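Local coordinates for EccE5 (Mycobacterium xenopi RIVM700367, PDB 7B9F), which probably serves as a membrane component of the ESX-5 type VII secretion system, which exports proteins across the mycobacterial inner membrane, at residues 159-164 with 199-204; 312-317 with 325-330. All coordinates share one frame; numbering follows the deposited sequence.

Contact 1 (159-164 with 199-204)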
ATOM      1  N   ALA A 159       4.402  -0.603  36.319  1.00123.54           N
ATOM      2  CA  ALA A 159       3.870  -1.004  37.610  1.00123.54           C
ATOM      3  C   ALA A 159       3.185   0.179  38.265  1.00123.54           C
ATOM      4  O   ALA A 159       3.542   1.335  38.037  1.00123.54           O
ATOM      5  CB  ALA A 159       4.970  -1.547  38.525  1.00123.54           C
ATOM      6  N   ILE A 160       2.191  -0.132  39.088  1.00124.68           N
ATOM      7  CA  ILE A 160       1.519   0.849  39.925  1.00124.68           C
ATOM      8  C   ILE A 160       1.648   0.344  41.350  1.00124.68           C
ATOM      9  O   ILE A 160       1.180  -0.758  41.657  1.00124.68           O
ATOM     10  CB  ILE A 160       0.037   0.997  39.561  1.00124.68           C
ATOM     11  CG1 ILE A 160      -0.125   1.396  38.103  1.00124.68           C
ATOM     12  CG2 ILE A 160      -0.603   2.046  40.444  1.00124.68           C
ATOM     13  CD1 ILE A 160       0.489   2.657  37.774  1.00124.68           C
ATOM     14  N   ASP A 161       2.274   1.118  42.218  1.00124.89           N
ATOM     15  CA  ASP A 161       2.405   0.706  43.607  1.00124.89           C
ATOM     16  C   ASP A 161       1.592   1.635  44.491  1.00124.89           C
ATOM     17  O   ASP A 161       1.864   2.836  44.548  1.00124.89           O
ATOM     18  CB  ASP A 161       3.864   0.693  44.053  1.00124.89           C
ATOM     19  CG  ASP A 161       4.678  -0.368  43.349  1.00124.89           C
ATOM     20  OD1 ASP A 161       4.075  -1.308  42.804  1.00124.89           O
ATOM     21  OD2 ASP A 161       5.922  -0.264  43.346  1.00124.89           O
ATOM     22  N   ILE A 162       0.598   1.080  45.174  1.00121.39           N
ATOM     23  CA  ILE A 162      -0.063   1.807  46.246  1.00121.39           C
ATOM     24  C   ILE A 162       0.839   1.734  47.465  1.00121.39           C
ATOM     25  O   ILE A 162       1.187   0.642  47.917  1.00121.39           O
ATOM     26  CB  ILE A 162      -1.443   1.218  46.561  1.00121.39           C
ATOM     27  CG1 ILE A 162      -2.424   1.364  45.395  1.00121.39           C
ATOM     28  CG2 ILE A 162      -2.018   1.883  47.787  1.00121.39           C
ATOM     29  CD1 ILE A 162      -2.435   0.205  44.428  1.00121.39           C
ATOM     30  N   VAL A 163       1.241   2.882  47.993  1.00123.08           N
ATOM     31  CA  VAL A 163       2.101   2.931  49.169  1.00123.08           C
ATOM     32  C   VAL A 163       1.390   3.720  50.252  1.00123.08           C
ATOM     33  O   VAL A 163       0.962   4.855  50.018  1.00123.08           O
ATOM     34  CB  VAL A 163       3.469   3.559  48.859  1.00123.08           C
ATOM     35  CG1 VAL A 163       4.320   3.576  50.104  1.00123.08           C
ATOM     36  CG2 VAL A 163       4.166   2.783  47.768  1.00123.08           C
ATOM     37  N   SER A 164       1.265   3.122  51.431  1.00127.12           N
ATOM     38  CA  SER A 164       0.681   3.791  52.583  1.00127.12           C
ATOM     39  C   SER A 164       1.526   3.478  53.803  1.00127.12           C
ATOM     40  O   SER A 164       1.964   2.338  53.976  1.00127.12           O
ATOM     41  CB  SER A 164      -0.762   3.345  52.806  1.00127.12           C
ATOM     42  OG  SER A 164      -0.879   1.946  52.643  1.00127.12           O
ATOM     43  N   TRP A 199       0.578   7.284  48.960  1.00126.10           N
ATOM     44  CA  TRP A 199       1.076   7.686  47.657  1.00126.10           C
ATOM     45  C   TRP A 199       0.871   6.584  46.632  1.00126.10           C
ATOM     46  O   TRP A 199       0.918   5.394  46.948  1.00126.10           O
ATOM     47  CB  TRP A 199       2.560   8.047  47.686  1.00126.10           C
ATOM     48  CG  TRP A 199       2.947   9.026  48.723  1.00126.10           C
ATOM     49  CD1 TRP A 199       2.858  10.377  48.639  1.00126.10           C
ATOM     50  CD2 TRP A 199       3.561   8.741  49.977  1.00126.10           C
ATOM     51  NE1 TRP A 199       3.340  10.957  49.783  1.00126.10           N
ATOM     52  CE2 TRP A 199       3.782   9.970  50.620  1.00126.10           C
ATOM     53  CE3 TRP A 199       3.929   7.564  50.628  1.00126.10           C
ATOM     54  CZ2 TRP A 199       4.356  10.058  51.878  1.00126.10           C
ATOM     55  CZ3 TRP A 199       4.493   7.651  51.875  1.00126.10           C
ATOM     56  CH2 TRP A 199       4.703   8.888  52.490  1.00126.10           C
ATOM     57  N   LEU A 200       0.637   7.008  45.398  1.00123.74           N
ATOM     58  CA  LEU A 200       0.704   6.156  44.222  1.00123.74           C
ATOM     59  C   LEU A 200       1.987   6.489  43.480  1.00123.74           C
ATOM     60  O   LEU A 200       2.190   7.642  43.094  1.00123.74           O
ATOM     61  CB  LEU A 200      -0.493   6.405  43.304  1.00123.74           C
ATOM     62  CG  LEU A 200      -1.853   5.750  43.516  1.00123.74           C
ATOM     63  CD1 LEU A 200      -1.717   4.254  43.352  1.00123.74           C
ATOM     64  CD2 LEU A 200      -2.475   6.101  44.856  1.00123.74           C
ATOM     65  N   VAL A 201       2.845   5.498  43.264  1.00122.69           N
ATOM     66  CA  VAL A 201       4.103   5.724  42.564  1.00122.69           C
ATOM     67  C   VAL A 201       4.053   5.005  41.224  1.00122.69           C
ATOM     68  O   VAL A 201       3.484   3.914  41.111  1.00122.69           O
ATOM     69  CB  VAL A 201       5.329   5.317  43.401  1.00122.69           C
ATOM     70  CG1 VAL A 201       5.273   5.994  44.754  1.00122.69           C
ATOM     71  CG2 VAL A 201       5.459   3.830  43.553  1.00122.69           C
ATOM     72  N   LEU A 202       4.589   5.653  40.200  1.00124.74           N
ATOM     73  CA  LEU A 202       4.404   5.257  38.814  1.00124.74           C
ATOM     74  C   LEU A 202       5.739   4.792  38.256  1.00124.74           C
ATOM     75  O   LEU A 202       6.753   5.464  38.453  1.00124.74           O
ATOM     76  CB  LEU A 202       3.899   6.447  38.002  1.00124.74           C
ATOM     77  CG  LEU A 202       2.519   7.021  38.331  1.00124.74           C
ATOM     78  CD1 LEU A 202       2.257   8.262  37.523  1.00124.74           C
ATOM     79  CD2 LEU A 202       1.418   6.046  38.162  1.00124.74           C
ATOM     80  N   ARG A 203       5.755   3.664  37.561  1.00125.49           N
ATOM     81  CA  ARG A 203       6.958   3.221  36.871  1.00125.49           C
ATOM     82  C   ARG A 203       6.719   3.090  35.375  1.00125.49           C
ATOM     83  O   ARG A 203       5.702   2.542  34.947  1.00125.49           O
ATOM     84  CB  ARG A 203       7.467   1.897  37.434  1.00125.49           C
ATOM     85  CG  ARG A 203       8.080   2.019  38.804  1.00125.49           C
ATOM     86  CD  ARG A 203       8.742   0.723  39.243  1.00125.49           C
ATOM     87  NE  ARG A 203       9.427   0.873  40.522  1.00125.49           N
ATOM     88  CZ  ARG A 203       8.829   0.897  41.706  1.00125.49           C
ATOM     89  NH1 ARG A 203       7.514   0.769  41.801  1.00125.49           N
ATOM     90  NH2 ARG A 203       9.554   1.044  42.805  1.00125.49           N
ATOM     91  N   MET A 204       7.663   3.595  34.580  1.00132.86           N
ATOM     92  CA  MET A 204       7.578   3.480  33.131  1.00132.86           C
ATOM     93  C   MET A 204       8.962   3.242  32.551  1.00132.86           C
ATOM     94  O   MET A 204       9.935   3.867  32.979  1.00132.86           O
ATOM     95  CB  MET A 204       6.977   4.739  32.495  1.00132.86           C
ATOM     96  CG  MET A 204       6.815   4.634  30.985  1.00132.86           C
ATOM     97  SD  MET A 204       6.094   6.079  30.201  1.00132.86           S
ATOM     98  CE  MET A 204       7.454   7.228  30.337  1.00132.86           C
TER
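Val163 CG1 meets the indole of Trp199 at its edge, close to the ring plane and 4.0 Å from CE3, while the guanidinium of Arg203 receives Asp161 OD2 at its own edge, also near the plane. That second meeting is a salt bridge between Arg203 NH1 and Asp161 OD2, with the carboxylate and guanidinium planes turned 54° apart; its modelled length is too short to be taken literally. Asp161 CG lies anti to the carbonyl carbon (chi1 -67°), beside the backbone N, and the carboxylate meets the end of Arg203, whose chain is extended from CG to NE. The other carboxylate oxygen, OD1, forms a salt bridge with Arg315 NE; Arg203 NH1 and Arg315 NH2 lie close, and a carboxylate paired with both arginines would be expected to offset their repulsion. Asp161 CB also touches Val201 CG2 at 3.6 Å. The two strands are adjacent antiparallel members of the central sheet of EccE5, and backbone bonds link Asp161 with Val201 and Val163 with Trp199 in both directions, Asp161 N to Val201 O being 3.2 Å. The opposite face of the pair is aliphatic. Leu200 CD1 reaches Ile162 CG1 at 3.6 Å and Ile160 CG2 at 3.8 Å, so one methyl bridges two isoleucines, and Ile160 CD1 lies beside Leu202 CD2 at 3.5 Å. Helix 219-234 packs on this aliphatic side, with Thr227 and Leu230 against Leu202, whereas helix 246-257 meets the Trp199 side chain through Met252, Thr255 and Val256.

Contact 2 (312-317 with 325-330)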
ATOM      1  N   VAL A 312       2.410  -0.376  54.359  1.00128.06           N
ATOM      2  CA  VAL A 312       1.622  -1.318  53.579  1.00128.06           C
ATOM      3  C   VAL A 312       1.735  -0.942  52.116  1.00128.06           C
ATOM      4  O   VAL A 312       1.521   0.219  51.748  1.00128.06           O
ATOM      5  CB  VAL A 312       0.152  -1.302  54.027  1.00128.06           C
ATOM      6  CG1 VAL A 312      -0.595  -2.441  53.386  1.00128.06           C
ATOM      7  CG2 VAL A 312       0.061  -1.351  55.537  1.00128.06           C
ATOM      8  N   THR A 313       2.052  -1.915  51.269  1.00121.64           N
ATOM      9  CA  THR A 313       2.167  -1.622  49.853  1.00121.64           C
ATOM     10  C   THR A 313       1.588  -2.738  49.001  1.00121.64           C
ATOM     11  O   THR A 313       1.711  -3.923  49.326  1.00121.64           O
ATOM     12  CB  THR A 313       3.617  -1.336  49.464  1.00121.64           C
ATOM     13  OG1 THR A 313       3.689  -1.043  48.065  1.00121.64           O
ATOM     14  CG2 THR A 313       4.510  -2.492  49.803  1.00121.64           C
ATOM     15  N   VAL A 314       0.909  -2.335  47.931  1.00120.62           N
ATOM     16  CA  VAL A 314       0.252  -3.234  46.992  1.00120.62           C
ATOM     17  C   VAL A 314       0.716  -2.873  45.592  1.00120.62           C
ATOM     18  O   VAL A 314       0.642  -1.706  45.197  1.00120.62           O
ATOM     19  CB  VAL A 314      -1.280  -3.133  47.086  1.00120.62           C
ATOM     20  CG1 VAL A 314      -1.908  -4.159  46.204  1.00120.62           C
ATOM     21  CG2 VAL A 314      -1.750  -3.313  48.516  1.00120.62           C
ATOM     22  N   ARG A 315       1.180  -3.861  44.843  1.00123.84           N
ATOM     23  CA  ARG A 315       1.721  -3.636  43.511  1.00123.84           C
ATOM     24  C   ARG A 315       0.749  -4.120  42.448  1.00123.84           C
ATOM     25  O   ARG A 315       0.240  -5.240  42.533  1.00123.84           O
ATOM     26  CB  ARG A 315       3.066  -4.337  43.346  1.00123.84           C
ATOM     27  CG  ARG A 315       3.579  -4.351  41.924  1.00123.84           C
ATOM     28  CD  ARG A 315       5.053  -4.659  41.895  1.00123.84           C
ATOM     29  NE  ARG A 315       5.816  -3.533  42.418  1.00123.84           N
ATOM     30  CZ  ARG A 315       7.141  -3.494  42.471  1.00123.84           C
ATOM     31  NH1 ARG A 315       7.851  -4.524  42.038  1.00123.84           N
ATOM     32  NH2 ARG A 315       7.753  -2.426  42.962  1.00123.84           N
ATOM     33  N   LEU A 316       0.497  -3.277  41.455  1.00124.65           N
ATOM     34  CA  LEU A 316      -0.308  -3.625  40.295  1.00124.65           C
ATOM     35  C   LEU A 316       0.590  -3.702  39.072  1.00124.65           C
ATOM     36  O   LEU A 316       1.348  -2.769  38.799  1.00124.65           O
ATOM     37  CB  LEU A 316      -1.406  -2.593  40.068  1.00124.65           C
ATOM     38  CG  LEU A 316      -2.288  -2.276  41.268  1.00124.65           C
ATOM     39  CD1 LEU A 316      -3.068  -1.015  40.998  1.00124.65           C
ATOM     40  CD2 LEU A 316      -3.222  -3.423  41.541  1.00124.65           C
ATOM     41  N   ARG A 317       0.505  -4.803  38.340  1.00130.80           N
ATOM     42  CA  ARG A 317       1.304  -4.998  37.143  1.00130.80           C
ATOM     43  C   ARG A 317       0.421  -5.487  36.008  1.00130.80           C
ATOM     44  O   ARG A 317      -0.543  -6.216  36.246  1.00130.80           O
ATOM     45  CB  ARG A 317       2.413  -6.027  37.387  1.00130.80           C
ATOM     46  CG  ARG A 317       3.515  -5.562  38.301  1.00130.80           C
ATOM     47  CD  ARG A 317       4.776  -6.347  38.029  1.00130.80           C
ATOM     48  NE  ARG A 317       5.370  -5.975  36.752  1.00130.80           N
ATOM     49  CZ  ARG A 317       5.702  -6.843  35.807  1.00130.80           C
ATOM     50  NH1 ARG A 317       5.491  -8.137  35.994  1.00130.80           N
ATOM     51  NH2 ARG A 317       6.238  -6.419  34.670  1.00130.80           N
ATOM     52  N   VAL A 325      -2.301  -8.751  40.917  1.00130.49           N
ATOM     53  CA  VAL A 325      -2.060  -7.969  42.119  1.00130.49           C
ATOM     54  C   VAL A 325      -1.202  -8.774  43.082  1.00130.49           C
ATOM     55  O   VAL A 325      -1.401  -9.983  43.241  1.00130.49           O
ATOM     56  CB  VAL A 325      -3.399  -7.584  42.778  1.00130.49           C
ATOM     57  CG1 VAL A 325      -3.184  -6.636  43.919  1.00130.49           C
ATOM     58  CG2 VAL A 325      -4.338  -6.983  41.753  1.00130.49           C
ATOM     59  N   SER A 326      -0.241  -8.106  43.713  1.00128.69           N
ATOM     60  CA  SER A 326       0.541  -8.681  44.796  1.00128.69           C
ATOM     61  C   SER A 326       0.797  -7.598  45.831  1.00128.69           C
ATOM     62  O   SER A 326       0.750  -6.406  45.526  1.00128.69           O
ATOM     63  CB  SER A 326       1.856  -9.272  44.291  1.00128.69           C
ATOM     64  OG  SER A 326       1.609 -10.353  43.409  1.00128.69           O
ATOM     65  N   ALA A 327       1.066  -8.016  47.067  1.00127.56           N
ATOM     66  CA  ALA A 327       1.205  -7.055  48.152  1.00127.56           C
ATOM     67  C   ALA A 327       2.127  -7.601  49.230  1.00127.56           C
ATOM     68  O   ALA A 327       2.367  -8.805  49.318  1.00127.56           O
ATOM     69  CB  ALA A 327      -0.153  -6.703  48.763  1.00127.56           C
ATOM     70  N   TRP A 328       2.642  -6.687  50.050  1.00125.59           N
ATOM     71  CA  TRP A 328       3.443  -7.040  51.214  1.00125.59           C
ATOM     72  C   TRP A 328       3.428  -5.871  52.186  1.00125.59           C
ATOM     73  O   TRP A 328       3.025  -4.759  51.844  1.00125.59           O
ATOM     74  CB  TRP A 328       4.876  -7.415  50.832  1.00125.59           C
ATOM     75  CG  TRP A 328       5.675  -6.324  50.204  1.00125.59           C
ATOM     76  CD1 TRP A 328       6.552  -5.489  50.827  1.00125.59           C
ATOM     77  CD2 TRP A 328       5.718  -5.984  48.816  1.00125.59           C
ATOM     78  NE1 TRP A 328       7.119  -4.633  49.918  1.00125.59           N
ATOM     79  CE2 TRP A 328       6.627  -4.922  48.674  1.00125.59           C
ATOM     80  CE3 TRP A 328       5.067  -6.470  47.680  1.00125.59           C
ATOM     81  CZ2 TRP A 328       6.892  -4.330  47.448  1.00125.59           C
ATOM     82  CZ3 TRP A 328       5.335  -5.886  46.465  1.00125.59           C
ATOM     83  CH2 TRP A 328       6.239  -4.827  46.356  1.00125.59           C
ATOM     84  N   VAL A 329       3.877  -6.143  53.411  1.00131.38           N
ATOM     85  CA  VAL A 329       3.842  -5.163  54.489  1.00131.38           C
ATOM     86  C   VAL A 329       5.041  -5.397  55.398  1.00131.38           C
ATOM     87  O   VAL A 329       5.518  -6.525  55.546  1.00131.38           O
ATOM     88  CB  VAL A 329       2.502  -5.250  55.259  1.00131.38           C
ATOM     89  CG1 VAL A 329       2.328  -6.616  55.874  1.00131.38           C
ATOM     90  CG2 VAL A 329       2.384  -4.171  56.323  1.00131.38           C
ATOM     91  N   ARG A 330       5.559  -4.318  55.974  1.00135.73           N
ATOM     92  CA  ARG A 330       6.584  -4.395  57.002  1.00135.73           C
ATOM     93  C   ARG A 330       6.226  -3.451  58.142  1.00135.73           C
ATOM     94  O   ARG A 330       5.521  -2.459  57.947  1.00135.73           O
ATOM     95  CB  ARG A 330       7.963  -4.060  56.435  1.00135.73           C
ATOM     96  CG  ARG A 330       8.046  -2.675  55.841  1.00135.73           C
ATOM     97  CD  ARG A 330       9.465  -2.287  55.492  1.00135.73           C
ATOM     98  NE  ARG A 330       9.498  -0.992  54.824  1.00135.73           N
ATOM     99  CZ  ARG A 330       9.555   0.168  55.463  1.00135.73           C
ATOM    100  NH1 ARG A 330       9.585   0.195  56.787  1.00135.73           N
ATOM    101  NH2 ARG A 330       9.581   1.303  54.781  1.00135.73           N
TER
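Strands 312-317 and 325-330 run antiparallel at 161° with axes 4.6 Å apart, and paired backbone bonds join Thr313 with Trp328 and Arg315 with Ser326. Above the indole of Trp328 sits Thr313 CG2 in a CH-pi contact, 3.5 Å from the centroid of the five-membered ring and over its face. Trp328 CG lies between its own backbone N and carbonyl carbon (chi1 63°), and the ring leans across the partner strand. Farther along, Trp328 CH2 stands 4.1 Å above the guanidinium plane of Arg315, over its centre, the two planes being nearly perpendicular at 84°. The polar ends of Thr313 and Arg315 are engaged beyond the pair: Thr313 OG1 hydrogen-bonds to Ile162 O, and Arg315 NE is held by Asp161. The segments are parts of the beta hairpin formed by strands 310-319 and 322-331, whose other face is aliphatic here. On it Val312 CG2 lies beside Val329 CG2 at 3.7 Å, Val314 CG2 meets Ala327 CB at 3.8 Å, and Val314 CG1 reaches Val325 CG1 at 3.6 Å. Leu316 CD2 then sits alongside Val325 CG2 at 3.7 Å, while Leu302 of helix 298-302 packs against both Val312 and Val329.

In the fold
Contacts 1 and 2 come in series along the chain, with centres about 10 Å apart, and they belong to one antiparallel sheet. Within it strands 196-204, 159-166, 310-319 and 322-331 lie in that order, and 113-119 flanks 196-204, so strands 159-166 and 310-319 are neighbours that join the two contacts. Probable hydrogen bonds seam them, Ile160 O to Leu316 N at 2.6 Å and Ser164 O to Val312 N at 2.8 Å. The centre of contact 1 lies about 2 Å from the centre of the chain and that of contact 2 about 11 Å, where the hairpin extends the sheet. No other protein chain of the assembly touches either contact, so both are contacts within the EccE5 chain, the first buried and the second partly buried.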